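Local coordinates for protein putative glycosyltransferase (GalT1) (Streptococcus parasanguinis FW213, PDB 5HEA) that is a putative glycosyltransferase whose C-terminal part, the piece described here, contains a GT-A family 2 domain and probably transfers sugar from a nucleotide-sugar donor, at residues A[30-35]-A[104-109]; A[89-94]-A[211-216]; A[239-244]-A[253-258]; A[198-203]-A[246-251]; A[38-43]-A[73-78]. All coordinates share one frame; numbering follows the deposited sequence.

In the fold
The chain starts with the family 2 glycosyltransferase domain. Contact 1 closes a long loop of the chain, from 30-35 to helix 101-110. Contact 5 is nested inside this closed loop and lays helix 72-82 on strand 35-41. Contact 2 opens at 89-94, before contact 1 closes, so the two cross. It ends on strand 204-217 and touches contact 5 through Arg-76. Contact 4 begins on helix 195-201, before contact 2 closes, and crosses it in turn. It closes at 246-251. Contact 3 crosses contact 4 and pairs helix 231-247 with helix 253-272. Contacts 3 and 4 share helix 231-247, lie about 12 Å apart between centres, and both touch a second subunit.

Contact 1. Residues A[30-35]-A[104-109]; sequences QTYKNF and HLYRAL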
# COMPACT_ATOMS: atom_id res chain seq x y z
N GLN A 30 15.26 37.06 25.68
CA GLN A 30 16.65 36.71 25.98
C GLN A 30 17.53 37.94 26.14
O GLN A 30 17.44 38.88 25.35
CB GLN A 30 17.24 35.80 24.90
CG GLN A 30 16.78 34.37 25.00
CD GLN A 30 17.01 33.79 26.38
OE1 GLN A 30 18.15 33.61 26.81
NE2 GLN A 30 15.92 33.51 27.09
N THR A 31 18.37 37.93 27.17
CA THR A 31 19.35 39.00 27.38
C THR A 31 20.41 39.01 26.28
O THR A 31 20.99 40.06 25.97
CB THR A 31 20.03 38.88 28.76
OG1 THR A 31 20.71 37.63 28.86
CG2 THR A 31 19.01 38.96 29.87
N TYR A 32 20.68 37.85 25.70
CA TYR A 32 21.54 37.76 24.53
C TYR A 32 20.69 38.06 23.30
O TYR A 32 19.78 37.31 22.97
CB TYR A 32 22.16 36.37 24.41
CG TYR A 32 23.28 36.27 23.38
CD1 TYR A 32 23.00 36.07 22.04
CD2 TYR A 32 24.61 36.39 23.77
CE1 TYR A 32 24.02 35.98 21.10
CE2 TYR A 32 25.63 36.31 22.84
CZ TYR A 32 25.33 36.09 21.51
OH TYR A 32 26.33 36.00 20.59
N LYS A 33 21.00 39.16 22.63
CA LYS A 33 20.10 39.70 21.61
C LYS A 33 20.34 39.15 20.21
O LYS A 33 19.41 39.06 19.41
CB LYS A 33 20.20 41.23 21.58
CG LYS A 33 19.91 41.90 22.92
CD LYS A 33 18.47 41.71 23.31
CE LYS A 33 18.18 42.34 24.66
NZ LYS A 33 16.72 42.27 24.97
N ASN A 34 21.58 38.79 19.91
CA ASN A 34 21.93 38.44 18.53
C ASN A 34 21.63 36.98 18.17
O ASN A 34 22.54 36.16 18.05
CB ASN A 34 23.39 38.79 18.23
CG ASN A 34 23.69 38.74 16.74
OD1 ASN A 34 22.77 38.67 15.92
ND2 ASN A 34 24.96 38.78 16.39
N PHE A 35 20.35 36.67 18.01
CA PHE A 35 19.96 35.32 17.63
C PHE A 35 18.98 35.35 16.47
O PHE A 35 18.40 36.39 16.15
CB PHE A 35 19.34 34.57 18.82
CG PHE A 35 18.15 35.27 19.43
CD1 PHE A 35 16.90 35.22 18.82
CD2 PHE A 35 18.28 35.97 20.61
CE1 PHE A 35 15.82 35.87 19.38
CE2 PHE A 35 17.21 36.62 21.18
CZ PHE A 35 15.97 36.57 20.57
N HIS A 104 24.24 32.86 29.37
CA HIS A 104 25.06 31.98 30.20
C HIS A 104 25.75 30.86 29.43
O HIS A 104 26.91 30.56 29.71
CB HIS A 104 24.25 31.42 31.37
CG HIS A 104 24.00 32.43 32.45
ND1 HIS A 104 23.66 32.07 33.74
CD2 HIS A 104 24.07 33.78 32.44
CE1 HIS A 104 23.52 33.16 34.47
NE2 HIS A 104 23.76 34.21 33.71
N LEU A 105 25.04 30.25 28.48
CA LEU A 105 25.62 29.25 27.59
C LEU A 105 26.71 29.86 26.72
O LEU A 105 27.77 29.26 26.51
CB LEU A 105 24.54 28.63 26.67
CG LEU A 105 23.62 27.60 27.31
CD1 LEU A 105 22.54 27.15 26.33
CD2 LEU A 105 24.44 26.40 27.82
N TYR A 106 26.43 31.06 26.20
CA TYR A 106 27.38 31.74 25.32
C TYR A 106 28.68 32.05 26.07
O TYR A 106 29.76 31.67 25.63
CB TYR A 106 26.78 33.01 24.73
CG TYR A 106 27.74 33.74 23.80
CD1 TYR A 106 27.89 33.34 22.48
CD2 TYR A 106 28.51 34.82 24.25
CE1 TYR A 106 28.77 33.99 21.63
CE2 TYR A 106 29.39 35.48 23.39
CZ TYR A 106 29.52 35.06 22.09
OH TYR A 106 30.39 35.69 21.23
N ARG A 107 28.56 32.72 27.22
CA ARG A 107 29.74 33.02 28.04
C ARG A 107 30.54 31.78 28.42
O ARG A 107 31.77 31.79 28.38
CB ARG A 107 29.31 33.75 29.31
CG ARG A 107 28.81 35.14 29.04
CD ARG A 107 29.67 36.16 29.76
NE ARG A 107 29.52 37.48 29.15
CZ ARG A 107 28.45 38.25 29.31
NH1 ARG A 107 27.45 37.83 30.08
NH2 ARG A 107 28.38 39.43 28.72
N ALA A 108 29.84 30.71 28.78
CA ALA A 108 30.51 29.50 29.24
C ALA A 108 31.33 28.87 28.12
O ALA A 108 32.39 28.30 28.35
CB ALA A 108 29.48 28.50 29.79
N LEU A 109 30.85 29.00 26.89
CA LEU A 109 31.56 28.44 25.75
C LEU A 109 32.75 29.34 25.39
O LEU A 109 33.91 28.89 25.36
CB LEU A 109 30.60 28.29 24.56
CG LEU A 109 31.08 27.58 23.29
CD1 LEU A 109 29.89 26.98 22.53
CD2 LEU A 109 31.86 28.55 22.38
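Loop residue Tyr-32 faces Tyr-106 on helix 101-110, and their CA atoms are 8.4 Å apart. Their two side chains make the whole contact between 30-35 and 104-109. Both rings swing toward the partner segment because CG is anti to the backbone N in each residue (chi1 -168° for Tyr-32 and -179° for Tyr-106). The ring centres are 4.7 Å apart and the planes meet at 46°. This is an oblique aromatic pair, neither a flat stack nor a T-shaped one. Tyr-32 leans over one face of the Tyr-106 ring. Its CE2 is 3.5 Å from CG of Tyr-106, near the rim. Its hydroxyl continues across the same face, with OH of Tyr-32 3.3 Å from CE1 of Tyr-106.

The contact belongs to the GT-A fold, and its centre lies about 18 Å from the centre of the chain. Here the loop between helix 20-28 and strand 35-41 meets a helix further along the chain. Ile-7 of strand 7-13 touches both tyrosines, and Leu-102 of the helix also packs on Tyr-32.

The hydroxyls end 4.1 Å apart, measured from OH of Tyr-32 to OH of Tyr-106, and are not bonded to each other. Both instead bind the same residue, Glu-5, near the N terminus. Tyr-32 OH bonds to the backbone O of Glu-5, and Tyr-106 OH to its carboxylate atom OE2.

Contact 2. Residues A[89-94]-A[211-216]; sequences TFVDSD and GSYYYS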
# COMPACT_ATOMS: atom_id res chain seq x y z
N THR A 89 21.67 26.01 18.61
CA THR A 89 21.10 25.45 19.82
C THR A 89 19.67 25.01 19.52
O THR A 89 19.06 25.49 18.56
CB THR A 89 21.18 26.47 20.96
OG1 THR A 89 21.00 25.81 22.22
CG2 THR A 89 20.14 27.57 20.76
N PHE A 90 19.14 24.09 20.32
CA PHE A 90 17.80 23.55 20.08
C PHE A 90 16.90 23.89 21.26
O PHE A 90 17.34 23.84 22.40
CB PHE A 90 17.85 22.01 19.92
CG PHE A 90 18.65 21.56 18.72
CD1 PHE A 90 18.07 21.53 17.46
CD2 PHE A 90 19.98 21.18 18.86
CE1 PHE A 90 18.82 21.13 16.35
CE2 PHE A 90 20.73 20.78 17.76
CZ PHE A 90 20.15 20.76 16.50
N VAL A 91 15.65 24.27 20.99
CA VAL A 91 14.67 24.48 22.05
C VAL A 91 13.38 23.77 21.62
O VAL A 91 12.92 23.96 20.50
CB VAL A 91 14.36 25.98 22.29
CG1 VAL A 91 13.19 26.16 23.25
CG2 VAL A 91 15.58 26.70 22.83
N ASP A 92 12.83 22.93 22.48
CA ASP A 92 11.55 22.28 22.18
C ASP A 92 10.40 23.24 22.45
O ASP A 92 10.42 23.97 23.43
CB ASP A 92 11.38 20.99 22.97
CG ASP A 92 12.26 19.87 22.45
OD1 ASP A 92 12.74 19.97 21.28
OD2 ASP A 92 12.48 18.90 23.20
N SER A 93 9.39 23.22 21.59
CA SER A 93 8.36 24.24 21.65
C SER A 93 7.36 24.02 22.79
O SER A 93 6.52 24.89 23.06
CB SER A 93 7.67 24.37 20.28
OG SER A 93 7.40 23.10 19.72
N ASP A 94 7.47 22.87 23.47
CA ASP A 94 6.73 22.55 24.70
C ASP A 94 7.33 23.19 25.95
O ASP A 94 6.70 23.21 27.02
CB ASP A 94 6.82 21.05 24.98
CG ASP A 94 5.95 20.24 24.08
OD1 ASP A 94 4.90 20.76 23.67
OD2 ASP A 94 6.30 19.08 23.81
N GLY A 211 19.72 25.01 36.29
CA GLY A 211 18.51 24.58 35.61
C GLY A 211 17.82 25.78 34.97
O GLY A 211 16.77 26.21 35.44
N SER A 212 18.41 26.32 33.91
CA SER A 212 17.90 27.54 33.29
C SER A 212 16.92 27.23 32.17
O SER A 212 16.23 28.12 31.64
CB SER A 212 19.06 28.36 32.74
OG SER A 212 19.91 28.76 33.80
N TYR A 213 16.88 25.96 31.80
CA TYR A 213 15.90 25.46 30.83
C TYR A 213 14.82 24.73 31.62
O TYR A 213 15.13 23.98 32.55
CB TYR A 213 16.61 24.49 29.87
CG TYR A 213 15.76 23.98 28.71
CD1 TYR A 213 14.88 22.91 28.88
CD2 TYR A 213 15.87 24.54 27.44
CE1 TYR A 213 14.11 22.41 27.81
CE2 TYR A 213 15.10 24.07 26.37
CZ TYR A 213 14.23 23.00 26.56
OH TYR A 213 13.47 22.51 25.51
N TYR A 214 13.56 24.94 31.25
CA TYR A 214 12.43 24.28 31.91
C TYR A 214 11.74 23.26 31.01
O TYR A 214 11.21 23.59 29.95
CB TYR A 214 11.44 25.30 32.48
CG TYR A 214 12.05 26.10 33.62
CD1 TYR A 214 12.15 25.55 34.90
CD2 TYR A 214 12.55 27.39 33.42
CE1 TYR A 214 12.73 26.26 35.94
CE2 TYR A 214 13.13 28.10 34.45
CZ TYR A 214 13.21 27.53 35.71
OH TYR A 214 13.78 28.23 36.75
N TYR A 215 11.78 22.00 31.45
CA TYR A 215 11.23 20.87 30.73
C TYR A 215 9.78 20.71 31.18
O TYR A 215 9.51 20.43 32.35
CB TYR A 215 12.04 19.61 31.05
CG TYR A 215 11.56 18.35 30.36
CD1 TYR A 215 10.63 17.52 30.96
CD2 TYR A 215 12.05 18.00 29.11
CE1 TYR A 215 10.19 16.36 30.33
CE2 TYR A 215 11.61 16.86 28.47
CZ TYR A 215 10.69 16.04 29.08
OH TYR A 215 10.26 14.90 28.45
N SER A 216 8.84 20.90 30.25
CA SER A 216 7.43 20.74 30.54
C SER A 216 7.08 19.26 30.67
O SER A 216 7.28 18.48 29.74
CB SER A 216 6.60 21.36 29.42
OG SER A 216 5.26 20.93 29.50
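The DXD motif of GT-A glycosyltransferases is formed here by Asp-92, Ser-93 and Asp-94, just after strand 87-90. In this family the motif commonly helps to bind a metal ion and the sugar nucleotide, and it probably does so here. Segment 211-216 of strand 204-217 runs beside it, and the touching parts differ by 25° in direction. Tyr-213 sits where this strand turns a corner. Its CG is anti to the backbone N (chi1 -174°), which sends the ring across to the motif. The backbone N of Asp-92 gives a hydrogen bond to OH of Tyr-213. The N to OH distance is 3.1 Å, with an angle of 157° at the hydrogen. The N lies at the ring edge, near its plane. The same hydroxyl also bonds to OD2 of Asp-95, so two polar partners hold it. Val-91 lines the approach with CG1 4.2 Å from CE2 of Tyr-213. Further along, Asp-94 comes against Ser-216. Its carboxylate forms a salt bridge with Arg-218, while OG of Ser-216 bonds to Glu-126. The backbone O of Asp-94 sits against the side-chain CB of Ser-216, a short approach of 3.0 Å.

Contact 3. Residues A[239-244]-A[253-258]; sequences EERIAL and TEQIKS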
# COMPACT_ATOMS: atom_id res chain seq x y z
N GLU A 239 23.96 0.19 20.72
CA GLU A 239 24.93 -0.68 20.03
C GLU A 239 25.83 0.11 19.08
O GLU A 239 27.04 -0.05 19.08
CB GLU A 239 24.19 -1.80 19.28
CG GLU A 239 23.62 -2.83 20.26
CD GLU A 239 22.57 -3.74 19.65
OE1 GLU A 239 22.16 -3.50 18.49
OE2 GLU A 239 22.15 -4.70 20.34
N GLU A 240 25.23 0.97 18.28
CA GLU A 240 25.99 1.88 17.41
C GLU A 240 26.98 2.74 18.22
O GLU A 240 28.15 2.89 17.85
CB GLU A 240 24.97 2.75 16.66
CG GLU A 240 25.51 3.80 15.70
CD GLU A 240 24.36 4.55 15.03
OE1 GLU A 240 23.45 5.06 15.74
OE2 GLU A 240 24.35 4.60 13.78
N ARG A 241 26.52 3.29 19.34
CA ARG A 241 27.36 4.16 20.15
C ARG A 241 28.54 3.41 20.80
O ARG A 241 29.68 3.91 20.83
CB ARG A 241 26.53 4.89 21.21
CG ARG A 241 27.35 5.62 22.28
CD ARG A 241 26.48 6.59 23.10
NE ARG A 241 25.27 5.99 23.67
CZ ARG A 241 24.03 6.30 23.30
NH1 ARG A 241 23.84 7.20 22.35
NH2 ARG A 241 22.98 5.72 23.88
N ILE A 242 28.28 2.22 21.32
CA ILE A 242 29.36 1.38 21.85
C ILE A 242 30.38 1.07 20.76
O ILE A 242 31.58 1.18 20.99
CB ILE A 242 28.83 0.08 22.50
CG1 ILE A 242 28.14 0.42 23.82
CG2 ILE A 242 29.98 -0.94 22.70
CD1 ILE A 242 27.18 -0.66 24.32
N ALA A 243 29.91 0.70 19.57
CA ALA A 243 30.83 0.35 18.49
C ALA A 243 31.71 1.54 18.07
O ALA A 243 32.89 1.37 17.76
CB ALA A 243 30.07 -0.20 17.27
N LEU A 244 31.13 2.73 18.05
CA LEU A 244 31.88 3.93 17.69
C LEU A 244 32.92 4.27 18.74
O LEU A 244 34.07 4.49 18.42
CB LEU A 244 30.94 5.12 17.53
CG LEU A 244 30.57 5.54 16.11
CD1 LEU A 244 29.78 6.84 16.20
CD2 LEU A 244 31.82 5.70 15.23
N THR A 253 32.81 1.40 29.97
CA THR A 253 32.20 0.93 31.20
C THR A 253 30.75 1.38 31.42
O THR A 253 29.88 0.55 31.69
CB THR A 253 33.03 1.34 32.42
OG1 THR A 253 34.37 0.86 32.24
CG2 THR A 253 32.44 0.74 33.68
N GLU A 254 30.50 2.68 31.32
CA GLU A 254 29.16 3.20 31.59
C GLU A 254 28.18 2.86 30.47
O GLU A 254 27.00 2.62 30.74
CB GLU A 254 29.19 4.71 31.82
CG GLU A 254 30.10 5.12 32.96
CD GLU A 254 29.69 4.49 34.29
OE1 GLU A 254 28.48 4.50 34.61
OE2 GLU A 254 30.58 3.97 34.99
N GLN A 255 28.66 2.85 29.23
CA GLN A 255 27.79 2.52 28.09
C GLN A 255 27.31 1.08 28.18
O GLN A 255 26.15 0.79 27.88
CB GLN A 255 28.50 2.77 26.76
CG GLN A 255 28.89 4.22 26.55
CD GLN A 255 27.70 5.08 26.19
OE1 GLN A 255 26.74 4.61 25.58
NE2 GLN A 255 27.76 6.35 26.57
N ILE A 256 28.21 0.19 28.59
CA ILE A 256 27.85 -1.20 28.82
C ILE A 256 26.75 -1.34 29.87
O ILE A 256 25.73 -2.01 29.64
CB ILE A 256 29.10 -2.05 29.18
CG1 ILE A 256 30.04 -2.13 27.98
CG2 ILE A 256 28.70 -3.44 29.56
CD1 ILE A 256 31.36 -2.79 28.28
N LYS A 257 26.92 -0.68 31.01
CA LYS A 257 25.89 -0.66 32.06
C LYS A 257 24.55 -0.15 31.52
O LYS A 257 23.50 -0.73 31.78
CB LYS A 257 26.31 0.24 33.23
CG LYS A 257 27.53 -0.21 34.00
CD LYS A 257 27.79 0.74 35.18
CE LYS A 257 29.11 0.46 35.87
NZ LYS A 257 29.40 1.47 36.93
N SER A 258 24.61 0.96 30.79
CA SER A 258 23.43 1.53 30.14
C SER A 258 22.79 0.54 29.14
O SER A 258 21.56 0.37 29.11
CB SER A 258 23.81 2.84 29.43
OG SER A 258 22.71 3.37 28.69
O HOH W 1 23.40 3.79 25.99
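Ile-242 and Gln-255 lie where two helices pack nearly antiparallel, with their CA atoms 6.5 Å apart. The axes of 239-244 and 253-258 approach to 10.2 Å, and their directions differ by 162°. The two helices form a helical hairpin across a short turn. Arg-241 carries the polar part. Its chain bends at chi3 (52°), which brings NE to Gln-255. NE of Arg-241 donates to OE1 of Gln-255 at 2.8 Å, in a clearly bent bond (140° at the hydrogen). The oxygen lies in the guanidinium plane, but the donor is tilted from the carbonyl plane. The guanidinium and amide planes are steeply inclined to each other. A water extends the link. It accepts from NH2 of Arg-241 at 2.9 Å and lies 2.8 Å from OG of Ser-258, to which it is hydrogen-bonded. Beside this, Ile-242 and Gln-255 lie alongside, pointing opposite ways, with CG1 of Ile-242 3.8 Å from CB of Gln-255.

The guanidinium also reaches back to the rest of the fold. It forms a salt bridge with Asp-192 and a cation-pi contact with Tyr-196 of helix 195-201. Gln-255 also packs on Phe-165 of helix 161-166. On helix 231-247, Glu-240 forms a salt bridge with Lys-285 of a second subunit.

Contact 4. Residues A[198-203]-A[246-251]; sequences LYLKAS and ASMGYD
Leu-200 overlaps both Met-248 and Tyr-250 with its branched end. The two partners flank Gly-249, the glycine of a Schellman motif that ends helix 231-247. The positive phi of Gly-249 (84°) turns the chain out of the helix, and both neighbours point toward 198-203. Leu-200 sits at the last turn of helix 195-201, so the contact joins two helix ends. Its CD2 branch does most of the work. CD2 of Leu-200 is 3.8 Å from CE of Met-248 and 3.6 Å from CE1 of Tyr-250. The CD1 branch meets the sulfur instead, with CD1 of Leu-200 3.9 Å from SD of Met-248. The thioether is bent at chi3 (64°), and its methyl CE lies at the edge of the Tyr-250 ring, in the ring plane. Leu-200 and Tyr-250 reach toward each other's backbones, side by side.

Leu-245 touches both Leu-200 and Tyr-250, and Ile-147 packs on Tyr-250. A second subunit lies alongside, with Tyr-292 of that subunit on Lys-201 and Lys-294 of that subunit on Tyr-250. A water beside the apolar patch, in the plane of the Tyr-250 ring, links the two segments. It is hydrogen-bonded to O of Leu-200 at 2.8 Å and to OH of Tyr-250.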
# COMPACT_ATOMS: atom_id res chain seq x y z
N LEU A 198 28.08 14.88 18.07
CA LEU A 198 28.60 16.25 18.19
C LEU A 198 29.68 16.37 19.26
O LEU A 198 30.72 17.02 19.06
CB LEU A 198 27.46 17.21 18.48
CG LEU A 198 26.45 17.31 17.34
CD1 LEU A 198 25.15 17.93 17.86
CD2 LEU A 198 27.05 18.16 16.22
N TYR A 199 29.45 15.75 20.42
CA TYR A 199 30.46 15.73 21.48
C TYR A 199 31.80 15.17 20.97
O TYR A 199 32.89 15.71 21.25
CB TYR A 199 30.00 14.86 22.64
CG TYR A 199 28.79 15.31 23.41
CD1 TYR A 199 28.48 16.65 23.56
CD2 TYR A 199 27.96 14.37 24.03
CE1 TYR A 199 27.36 17.04 24.29
CE2 TYR A 199 26.84 14.75 24.74
CZ TYR A 199 26.55 16.08 24.87
OH TYR A 199 25.46 16.46 25.60
N LEU A 200 31.73 14.08 20.21
CA LEU A 200 32.95 13.44 19.71
C LEU A 200 33.72 14.33 18.72
O LEU A 200 34.90 14.11 18.47
CB LEU A 200 32.62 12.08 19.08
CG LEU A 200 32.10 11.00 20.03
CD1 LEU A 200 31.55 9.80 19.25
CD2 LEU A 200 33.21 10.55 21.00
N LYS A 201 33.05 15.35 18.17
CA LYS A 201 33.71 16.30 17.28
C LYS A 201 34.46 17.37 18.08
O LYS A 201 35.35 18.02 17.55
CB LYS A 201 32.69 16.99 16.37
CG LYS A 201 32.08 16.11 15.28
CD LYS A 201 33.02 15.96 14.11
CE LYS A 201 32.26 15.71 12.81
NZ LYS A 201 31.65 16.94 12.23
N ALA A 202 34.10 17.54 19.35
CA ALA A 202 34.64 18.65 20.15
C ALA A 202 35.99 18.32 20.78
O ALA A 202 36.38 17.16 20.87
CB ALA A 202 33.63 19.07 21.22
N SER A 203 36.71 19.37 21.22
CA SER A 203 37.97 19.21 21.96
C SER A 203 37.73 19.37 23.46
O SER A 203 38.35 18.69 24.27
CB SER A 203 39.01 20.25 21.51
OG SER A 203 39.48 19.97 20.20
N ALA A 246 34.23 2.38 20.96
CA ALA A 246 35.25 1.34 21.04
C ALA A 246 36.27 1.54 19.93
O ALA A 246 37.47 1.42 20.15
CB ALA A 246 34.63 -0.04 20.96
N SER A 247 35.77 1.86 18.74
CA SER A 247 36.61 2.09 17.57
C SER A 247 37.49 3.32 17.72
O SER A 247 38.55 3.40 17.11
CB SER A 247 35.72 2.22 16.34
OG SER A 247 35.04 1.00 16.10
N MET A 248 37.05 4.27 18.54
CA MET A 248 37.80 5.50 18.75
C MET A 248 38.65 5.46 20.02
O MET A 248 39.34 6.41 20.34
CB MET A 248 36.82 6.68 18.81
CG MET A 248 36.07 6.87 17.50
SD MET A 248 34.66 7.99 17.69
CE MET A 248 35.51 9.50 18.12
N GLY A 249 38.60 4.34 20.74
CA GLY A 249 39.43 4.15 21.91
C GLY A 249 38.90 4.73 23.22
O GLY A 249 39.66 4.85 24.17
N TYR A 250 37.62 5.09 23.27
CA TYR A 250 37.05 5.60 24.52
C TYR A 250 36.63 4.46 25.45
O TYR A 250 36.36 3.34 25.00
CB TYR A 250 35.86 6.52 24.26
CG TYR A 250 36.24 7.86 23.67
CD1 TYR A 250 36.15 8.08 22.30
CD2 TYR A 250 36.69 8.90 24.48
CE1 TYR A 250 36.50 9.31 21.75
CE2 TYR A 250 37.04 10.13 23.94
CZ TYR A 250 36.94 10.33 22.58
OH TYR A 250 37.28 11.55 22.04
N ASP A 251 36.55 4.76 26.74
CA ASP A 251 36.16 3.76 27.73
C ASP A 251 34.67 3.40 27.64
O ASP A 251 33.82 4.27 27.41
CB ASP A 251 36.49 4.24 29.13
CG ASP A 251 36.21 3.19 30.17
OD1 ASP A 251 36.92 2.16 30.17
OD2 ASP A 251 35.28 3.38 30.98
O HOH W 2 36.74 12.46 19.76

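Contact 5. Residues A[38-43]-A[73-78]; sequences ILINDG and SAARNA
Ile-40 packs tightly against Ala-75, whereas Asp-42 and Ala-78 make looser contacts around that pair. The CA atoms of Ile-40 and Ala-75 are 5.9 Å apart, an approach helped by the small alanine. The CG2 branch of Ile-40 is anti to the backbone N and points at the helix. It lies 3.9 Å from CB of Ala-75. The other branch, CG1 and CD1, lies across the oxygen end of the Ala-75 carbonyl. CG1 of Ile-40 is 3.5 Å from O of Ala-75, and CD1 of Ile-40 is 3.6 Å from that oxygen. A chi2 of 91°, about midway between staggered and eclipsed, leaves CD1 as near that oxygen as CG1 is.

This is helix-on-sheet packing in the Rossmann-like part of the GT-A fold. Strands 62-66 and 87-90 with helix 72-82 between them form a beta-alpha-beta crossover. The helix passes over strand 35-41, which lies between strands 62-66 and 7-13 in the parallel sheet.

On the looser side, CG2 of Ile-40 is 4.4 Å from CB of Ala-78, which is partly exposed. At the strand end only the CB of Asp-42 meets the helix, 4.4 Å from CB of Ala-75. The carboxylate turns to the loop before the helix. Its OD1 bonds to the backbone N of Ala-70 and to Gln-67, and its OD2 to the N of Gly-71.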
# COMPACT_ATOMS: atom_id res chain seq x y z
N ILE A 38 14.62 29.83 14.31
CA ILE A 38 14.13 29.10 13.16
C ILE A 38 13.02 28.19 13.61
O ILE A 38 13.25 27.17 14.26
CB ILE A 38 15.25 28.32 12.48
CG1 ILE A 38 16.43 29.26 12.23
CG2 ILE A 38 14.76 27.70 11.18
CD1 ILE A 38 17.64 28.57 11.71
N LEU A 39 11.79 28.61 13.30
CA LEU A 39 10.60 27.87 13.63
C LEU A 39 10.29 26.93 12.48
O LEU A 39 9.95 27.38 11.39
CB LEU A 39 9.41 28.83 13.81
CG LEU A 39 9.32 29.60 15.12
CD1 LEU A 39 8.09 30.53 15.13
CD2 LEU A 39 9.26 28.62 16.28
N ILE A 40 10.41 25.62 12.69
CA ILE A 40 10.05 24.69 11.63
C ILE A 40 8.68 24.09 11.91
O ILE A 40 8.54 23.14 12.69
CB ILE A 40 11.10 23.57 11.41
CG1 ILE A 40 12.50 24.16 11.21
CG2 ILE A 40 10.71 22.72 10.21
CD1 ILE A 40 13.28 24.32 12.50
N ASN A 41 7.65 24.65 11.28
CA ASN A 41 6.32 24.09 11.39
C ASN A 41 6.24 22.84 10.52
O ASN A 41 6.26 22.91 9.29
CB ASN A 41 5.24 25.09 10.97
CG ASN A 41 3.91 24.44 10.78
OD1 ASN A 41 3.54 23.55 11.54
ND2 ASN A 41 3.18 24.83 9.73
N ASP A 42 6.14 21.69 11.18
CA ASP A 42 6.18 20.38 10.53
C ASP A 42 4.76 19.93 10.15
O ASP A 42 4.31 18.84 10.53
CB ASP A 42 6.86 19.38 11.50
CG ASP A 42 7.10 18.01 10.89
OD1 ASP A 42 7.45 17.91 9.69
OD2 ASP A 42 6.96 17.02 11.64
N GLY A 43 4.04 20.78 9.42
CA GLY A 43 2.70 20.44 8.97
C GLY A 43 1.68 20.36 10.09
O GLY A 43 0.78 19.52 10.04
N SER A 73 12.90 14.62 13.41
CA SER A 73 14.27 14.56 12.86
C SER A 73 14.38 15.42 11.61
O SER A 73 15.32 16.19 11.46
CB SER A 73 14.68 13.13 12.50
OG SER A 73 14.84 12.35 13.66
N ALA A 74 13.42 15.26 10.70
CA ALA A 74 13.41 16.05 9.48
C ALA A 74 13.27 17.53 9.78
O ALA A 74 13.89 18.37 9.12
CB ALA A 74 12.30 15.58 8.54
N ALA A 75 12.45 17.87 10.78
CA ALA A 75 12.28 19.26 11.17
C ALA A 75 13.60 19.87 11.68
O ALA A 75 13.96 20.99 11.31
CB ALA A 75 11.18 19.40 12.23
N ARG A 76 14.31 19.14 12.52
CA ARG A 76 15.58 19.66 13.04
C ARG A 76 16.62 19.78 11.93
O ARG A 76 17.37 20.75 11.87
CB ARG A 76 16.11 18.79 14.18
CG ARG A 76 15.24 18.80 15.42
CD ARG A 76 15.99 18.23 16.62
NE ARG A 76 15.16 18.16 17.81
CZ ARG A 76 14.57 17.05 18.23
NH1 ARG A 76 14.75 15.94 17.55
NH2 ARG A 76 13.82 17.05 19.33
N ASN A 77 16.67 18.79 11.05
CA ASN A 77 17.63 18.81 9.94
C ASN A 77 17.39 20.02 9.03
O ASN A 77 18.34 20.62 8.52
CB ASN A 77 17.59 17.50 9.13
CG ASN A 77 18.09 16.29 9.92
OD1 ASN A 77 18.86 16.44 10.87
ND2 ASN A 77 17.67 15.09 9.50
N ALA A 78 16.13 20.39 8.84
CA ALA A 78 15.78 21.58 8.06
C ALA A 78 16.31 22.82 8.76
O ALA A 78 16.81 23.75 8.13
CB ALA A 78 14.26 21.68 7.85